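Long-range contact in terminal oxygenase component of carbazole (Janthinobacterium sp., PDB 7BUG), which serves as the terminal oxygenase of carbazole 1,9a-dioxygenase, adding dioxygen at the angular C-9a and adjacent C-1 positions of carbazole: residues L23-F34 and V287-Q298. Residues are numbered along the deposited sequence; the frame is centred on the assembly and turned at random.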
loop_
_atom_site.group_PDB
_atom_site.type_symbol
_atom_site.label_atom_id
_atom_site.label_comp_id
_atom_site.label_asym_id
_atom_site.label_seq_id
_atom_site.Cartn_x
_atom_site.Cartn_y
_atom_site.Cartn_z
ATOM N N LEU A 23 7.164 -9.968 15.663
ATOM C CA LEU A 23 8.431 -10.161 14.910
ATOM C C LEU A 23 9.204 -11.397 15.361
ATOM O O LEU A 23 10.328 -11.605 14.842
ATOM C CB LEU A 23 9.316 -8.920 15.094
ATOM C CG LEU A 23 8.946 -7.717 14.260
ATOM C CD1 LEU A 23 9.724 -6.499 14.747
ATOM C CD2 LEU A 23 9.203 -7.972 12.767
ATOM N N GLY A 24 8.666 -12.221 16.251
ATOM C CA GLY A 24 9.356 -13.389 16.789
ATOM C C GLY A 24 10.153 -13.084 18.042
ATOM O O GLY A 24 10.173 -11.942 18.536
ATOM N N PHE A 25 10.875 -14.079 18.483
ATOM C CA PHE A 25 11.653 -14.053 19.741
ATOM C C PHE A 25 13.117 -13.864 19.403
ATOM O O PHE A 25 13.741 -14.696 18.704
ATOM C CB PHE A 25 11.399 -15.331 20.535
ATOM C CG PHE A 25 9.957 -15.465 20.944
ATOM C CD1 PHE A 25 9.313 -14.479 21.693
ATOM C CD2 PHE A 25 9.282 -16.642 20.664
ATOM C CE1 PHE A 25 8.006 -14.679 22.138
ATOM C CE2 PHE A 25 7.988 -16.830 21.137
ATOM C CZ PHE A 25 7.333 -15.829 21.826
ATOM N N ARG A 26 13.706 -12.829 19.983
ATOM C CA ARG A 26 15.141 -12.570 19.900
ATOM C C ARG A 26 15.882 -13.561 20.808
ATOM O O ARG A 26 15.258 -14.115 21.710
ATOM C CB ARG A 26 15.443 -11.106 20.214
ATOM C CG ARG A 26 16.859 -10.669 19.873
ATOM C CD ARG A 26 17.020 -9.179 20.164
ATOM N NE ARG A 26 18.332 -8.767 19.735
ATOM C CZ ARG A 26 18.659 -8.540 18.457
ATOM N NH1 ARG A 26 17.714 -8.463 17.522
ATOM N NH2 ARG A 26 19.909 -8.237 18.164
ATOM N N ASN A 27 17.166 -13.767 20.543
ATOM C CA ASN A 27 18.077 -14.594 21.359
ATOM C C ASN A 27 17.724 -16.079 21.218
ATOM O O ASN A 27 17.829 -16.835 22.191
ATOM C CB ASN A 27 18.073 -14.077 22.807
ATOM C CG ASN A 27 18.453 -12.623 22.863
ATOM O OD1 ASN A 27 19.479 -12.253 22.310
ATOM N ND2 ASN A 27 17.640 -11.766 23.467
ATOM N N HIS A 28 17.365 -16.536 19.999
ATOM C CA HIS A 28 17.258 -17.949 19.638
ATOM C C HIS A 28 17.944 -18.169 18.288
ATOM O O HIS A 28 18.138 -17.211 17.541
ATOM C CB HIS A 28 15.799 -18.432 19.545
ATOM C CG HIS A 28 14.999 -18.362 20.793
ATOM N ND1 HIS A 28 14.827 -19.452 21.592
ATOM C CD2 HIS A 28 14.324 -17.350 21.358
ATOM C CE1 HIS A 28 14.063 -19.066 22.626
ATOM N NE2 HIS A 28 13.717 -17.810 22.509
ATOM N N TRP A 29 18.281 -19.408 18.046
ATOM C CA TRP A 29 18.746 -19.939 16.768
ATOM C C TRP A 29 17.550 -20.134 15.841
ATOM O O TRP A 29 16.557 -20.693 16.293
ATOM C CB TRP A 29 19.464 -21.260 16.966
ATOM C CG TRP A 29 20.764 -21.189 17.693
ATOM C CD1 TRP A 29 20.984 -21.494 19.004
ATOM C CD2 TRP A 29 22.041 -20.875 17.120
ATOM N NE1 TRP A 29 22.310 -21.359 19.299
ATOM C CE2 TRP A 29 22.985 -21.035 18.165
ATOM C CE3 TRP A 29 22.495 -20.504 15.855
ATOM C CZ2 TRP A 29 24.335 -20.776 17.975
ATOM C CZ3 TRP A 29 23.831 -20.314 15.654
ATOM C CH2 TRP A 29 24.739 -20.443 16.701
ATOM N N TYR A 30 17.752 -19.765 14.577
ATOM C CA TYR A 30 16.764 -20.023 13.508
ATOM C C TYR A 30 17.440 -20.553 12.249
ATOM O O TYR A 30 18.432 -19.988 11.813
ATOM C CB TYR A 30 16.061 -18.718 13.111
ATOM C CG TYR A 30 15.188 -18.171 14.201
ATOM C CD1 TYR A 30 13.901 -18.625 14.378
ATOM C CD2 TYR A 30 15.657 -17.227 15.077
ATOM C CE1 TYR A 30 13.077 -18.101 15.367
ATOM C CE2 TYR A 30 14.880 -16.731 16.103
ATOM C CZ TYR A 30 13.571 -17.152 16.242
ATOM O OH TYR A 30 12.841 -16.624 17.263
ATOM N N PRO A 31 16.838 -21.538 11.591
ATOM C CA PRO A 31 17.307 -21.971 10.279
ATOM C C PRO A 31 16.837 -21.031 9.181
ATOM O O PRO A 31 15.722 -20.541 9.267
ATOM C CB PRO A 31 16.739 -23.370 10.128
ATOM C CG PRO A 31 15.438 -23.287 10.822
ATOM C CD PRO A 31 15.681 -22.357 12.011
ATOM N N VAL A 32 17.698 -20.758 8.204
ATOM C CA VAL A 32 17.315 -19.772 7.151
ATOM C C VAL A 32 17.564 -20.314 5.751
ATOM O O VAL A 32 16.991 -19.745 4.822
ATOM C CB VAL A 32 18.071 -18.462 7.364
ATOM C CG1 VAL A 32 17.624 -17.801 8.678
ATOM C CG2 VAL A 32 19.552 -18.638 7.340
ATOM N N MET A 33 18.405 -21.322 5.603
ATOM C CA MET A 33 18.717 -21.878 4.260
ATOM C C MET A 33 19.474 -23.181 4.467
ATOM O O MET A 33 19.772 -23.528 5.608
ATOM C CB MET A 33 19.564 -20.924 3.424
ATOM C CG MET A 33 20.941 -20.740 3.919
ATOM S SD MET A 33 21.843 -19.508 2.903
ATOM C CE MET A 33 21.076 -18.009 3.476
ATOM N N PHE A 34 19.678 -23.915 3.385
ATOM C CA PHE A 34 20.461 -25.178 3.416
ATOM C C PHE A 34 21.913 -24.875 3.078
ATOM O O PHE A 34 22.232 -23.932 2.386
ATOM C CB PHE A 34 19.836 -26.225 2.497
ATOM C CG PHE A 34 18.468 -26.651 2.950
ATOM C CD1 PHE A 34 18.313 -27.500 4.030
ATOM C CD2 PHE A 34 17.343 -26.121 2.352
ATOM C CE1 PHE A 34 17.042 -27.885 4.466
ATOM C CE2 PHE A 34 16.084 -26.516 2.781
ATOM C CZ PHE A 34 15.931 -27.341 3.862
ATOM N N VAL A 287 9.801 -19.604 10.567
ATOM C CA VAL A 287 10.831 -18.600 10.939
ATOM C C VAL A 287 10.329 -17.206 10.588
ATOM O O VAL A 287 10.084 -16.894 9.410
ATOM C CB VAL A 287 12.145 -18.912 10.226
ATOM C CG1 VAL A 287 13.194 -17.894 10.605
ATOM C CG2 VAL A 287 12.580 -20.329 10.533
ATOM N N PRO A 288 10.279 -16.277 11.562
ATOM C CA PRO A 288 9.785 -14.942 11.288
ATOM C C PRO A 288 10.751 -14.169 10.389
ATOM O O PRO A 288 11.965 -14.037 10.680
ATOM C CB PRO A 288 9.708 -14.239 12.664
ATOM C CG PRO A 288 9.900 -15.338 13.654
ATOM C CD PRO A 288 10.677 -16.428 12.955
ATOM N N ILE A 289 10.209 -13.676 9.277
ATOM C CA ILE A 289 10.929 -12.784 8.328
ATOM C C ILE A 289 10.594 -11.346 8.658
ATOM O O ILE A 289 11.506 -10.525 8.838
ATOM C CB ILE A 289 10.624 -13.141 6.853
ATOM C CG1 ILE A 289 11.241 -14.489 6.511
ATOM C CG2 ILE A 289 11.081 -12.056 5.906
ATOM C CD1 ILE A 289 10.815 -15.042 5.189
ATOM N N ASP A 290 9.304 -11.054 8.769
ATOM C CA ASP A 290 8.811 -9.726 9.205
ATOM C C ASP A 290 7.410 -9.988 9.766
ATOM O O ASP A 290 7.067 -11.137 9.942
ATOM C CB ASP A 290 8.870 -8.708 8.066
ATOM C CG ASP A 290 7.982 -8.999 6.875
ATOM O OD1 ASP A 290 7.052 -9.820 6.985
ATOM O OD2 ASP A 290 8.228 -8.361 5.788
ATOM N N GLU A 291 6.626 -8.954 10.048
ATOM C CA GLU A 291 5.334 -9.127 10.742
ATOM C C GLU A 291 4.404 -9.967 9.891
ATOM O O GLU A 291 3.475 -10.504 10.413
ATOM C CB GLU A 291 4.765 -7.739 11.013
ATOM C CG GLU A 291 5.699 -6.899 11.867
ATOM C CD GLU A 291 6.730 -5.960 11.209
ATOM O OE1 GLU A 291 7.105 -4.967 11.932
ATOM O OE2 GLU A 291 7.183 -6.168 10.019
ATOM N N ASN A 292 4.624 -10.004 8.580
ATOM C CA ASN A 292 3.654 -10.555 7.599
ATOM C C ASN A 292 4.125 -11.862 6.944
ATOM O O ASN A 292 3.375 -12.405 6.123
ATOM C CB ASN A 292 3.470 -9.531 6.472
ATOM C CG ASN A 292 3.038 -8.176 6.964
ATOM O OD1 ASN A 292 2.174 -8.077 7.836
ATOM N ND2 ASN A 292 3.745 -7.148 6.510
ATOM N N THR A 293 5.349 -12.345 7.210
ATOM C CA THR A 293 6.034 -13.326 6.337
ATOM C C THR A 293 6.866 -14.288 7.212
ATOM O O THR A 293 7.401 -13.868 8.226
ATOM C CB THR A 293 6.959 -12.588 5.348
ATOM O OG1 THR A 293 6.317 -11.371 4.928
ATOM C CG2 THR A 293 7.252 -13.470 4.162
ATOM N N HIS A 294 6.967 -15.531 6.804
ATOM C CA HIS A 294 7.821 -16.534 7.472
ATOM C C HIS A 294 8.537 -17.360 6.423
ATOM O O HIS A 294 8.028 -17.592 5.316
ATOM C CB HIS A 294 7.093 -17.387 8.500
ATOM C CG HIS A 294 6.052 -18.303 7.968
ATOM N ND1 HIS A 294 4.757 -17.829 7.663
ATOM C CD2 HIS A 294 6.031 -19.633 7.758
ATOM C CE1 HIS A 294 4.048 -18.844 7.230
ATOM N NE2 HIS A 294 4.763 -19.946 7.263
ATOM N N TYR A 295 9.657 -17.926 6.828
ATOM C CA TYR A 295 10.202 -19.111 6.124
ATOM C C TYR A 295 9.514 -20.364 6.660
ATOM O O TYR A 295 9.384 -20.566 7.856
ATOM C CB TYR A 295 11.694 -19.339 6.341
ATOM C CG TYR A 295 12.628 -18.346 5.752
ATOM C CD1 TYR A 295 12.834 -18.376 4.385
ATOM C CD2 TYR A 295 13.330 -17.422 6.523
ATOM C CE1 TYR A 295 13.679 -17.479 3.788
ATOM C CE2 TYR A 295 14.183 -16.511 5.930
ATOM C CZ TYR A 295 14.385 -16.579 4.559
ATOM O OH TYR A 295 15.206 -15.719 3.880
ATOM N N TYR A 296 8.999 -21.196 5.776
ATOM C CA TYR A 296 8.449 -22.518 6.124
ATOM C C TYR A 296 9.555 -23.505 5.805
ATOM O O TYR A 296 9.802 -23.881 4.609
ATOM C CB TYR A 296 7.137 -22.749 5.375
ATOM C CG TYR A 296 6.545 -24.105 5.619
ATOM C CD1 TYR A 296 6.560 -24.726 6.855
ATOM C CD2 TYR A 296 5.826 -24.749 4.610
ATOM C CE1 TYR A 296 5.976 -25.958 7.073
ATOM C CE2 TYR A 296 5.187 -25.951 4.833
ATOM C CZ TYR A 296 5.279 -26.595 6.052
ATOM O OH TYR A 296 4.719 -27.843 6.304
ATOM N N PHE A 297 10.328 -23.819 6.837
ATOM C CA PHE A 297 11.590 -24.547 6.697
ATOM C C PHE A 297 11.313 -25.992 7.095
ATOM O O PHE A 297 11.174 -26.312 8.287
ATOM C CB PHE A 297 12.693 -23.865 7.519
ATOM C CG PHE A 297 14.078 -24.417 7.273
ATOM C CD1 PHE A 297 14.563 -25.532 7.915
ATOM C CD2 PHE A 297 14.933 -23.735 6.453
ATOM C CE1 PHE A 297 15.854 -25.979 7.676
ATOM C CE2 PHE A 297 16.231 -24.166 6.190
ATOM C CZ PHE A 297 16.685 -25.295 6.827
ATOM N N GLN A 298 11.086 -26.837 6.081
ATOM C CA GLN A 298 10.527 -28.182 6.293
ATOM C C GLN A 298 11.691 -29.191 6.194
ATOM O O GLN A 298 12.517 -29.039 5.234
ATOM C CB GLN A 298 9.571 -28.545 5.155
ATOM C CG GLN A 298 8.223 -27.875 5.164
ATOM C CD GLN A 298 7.519 -28.220 3.855
ATOM O OE1 GLN A 298 8.042 -27.963 2.774
ATOM N NE2 GLN A 298 6.387 -28.890 3.972
#
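F297 carries the aromatic part of this contact, its ring held between P31 and F34. P31 CB sits almost squarely over one face, 3.7 Å from the centroid of the F297 ring in a CH-pi contact, while the F34 ring covers the opposite face as an offset stack, centroids 4.6 Å apart and planes 24° from parallel. With CG anti to the backbone N (chi1 -171°), F297 places its ring between these two residues. Y295 also faces strand 28-32, turning one ring face to V32 O. On the neighbouring strand, V287 and Y30 run alongside in opposite senses, V287 CG1 lying 3.9 Å from Y30 CB. The second methyl, V287 CG2, meets a polar atom instead: it is 3.4 Å from P31 O, a buried carbonyl oxygen without a polar partner.

No hydrogen bond joins the two segments. Strand 28-32, outermost within the chain in the Rieske-side antiparallel sheet, crosses strand 293-298 of the catalytic, iron-binding domain's sheet at 82°, nearly perpendicular.

Y30 CE1 meets P288 CD at 3.8 Å; Y30 OH donates to F25 O in the carbonyl plane (2.6 Å). P288 CG packs against G24 CA at 3.7 Å. At the hairpin turn, L23 lies alongside E291, with L23 CD2 3.5 Å from the carboxylate carbon E291 CD, while the polar end of E291 is directed to Q379. In the same turn, D290 OD1 accepts from N292 N, forming an Asx turn, and from T293 OG1, the two donors reaching it from opposite faces of the carboxylate plane.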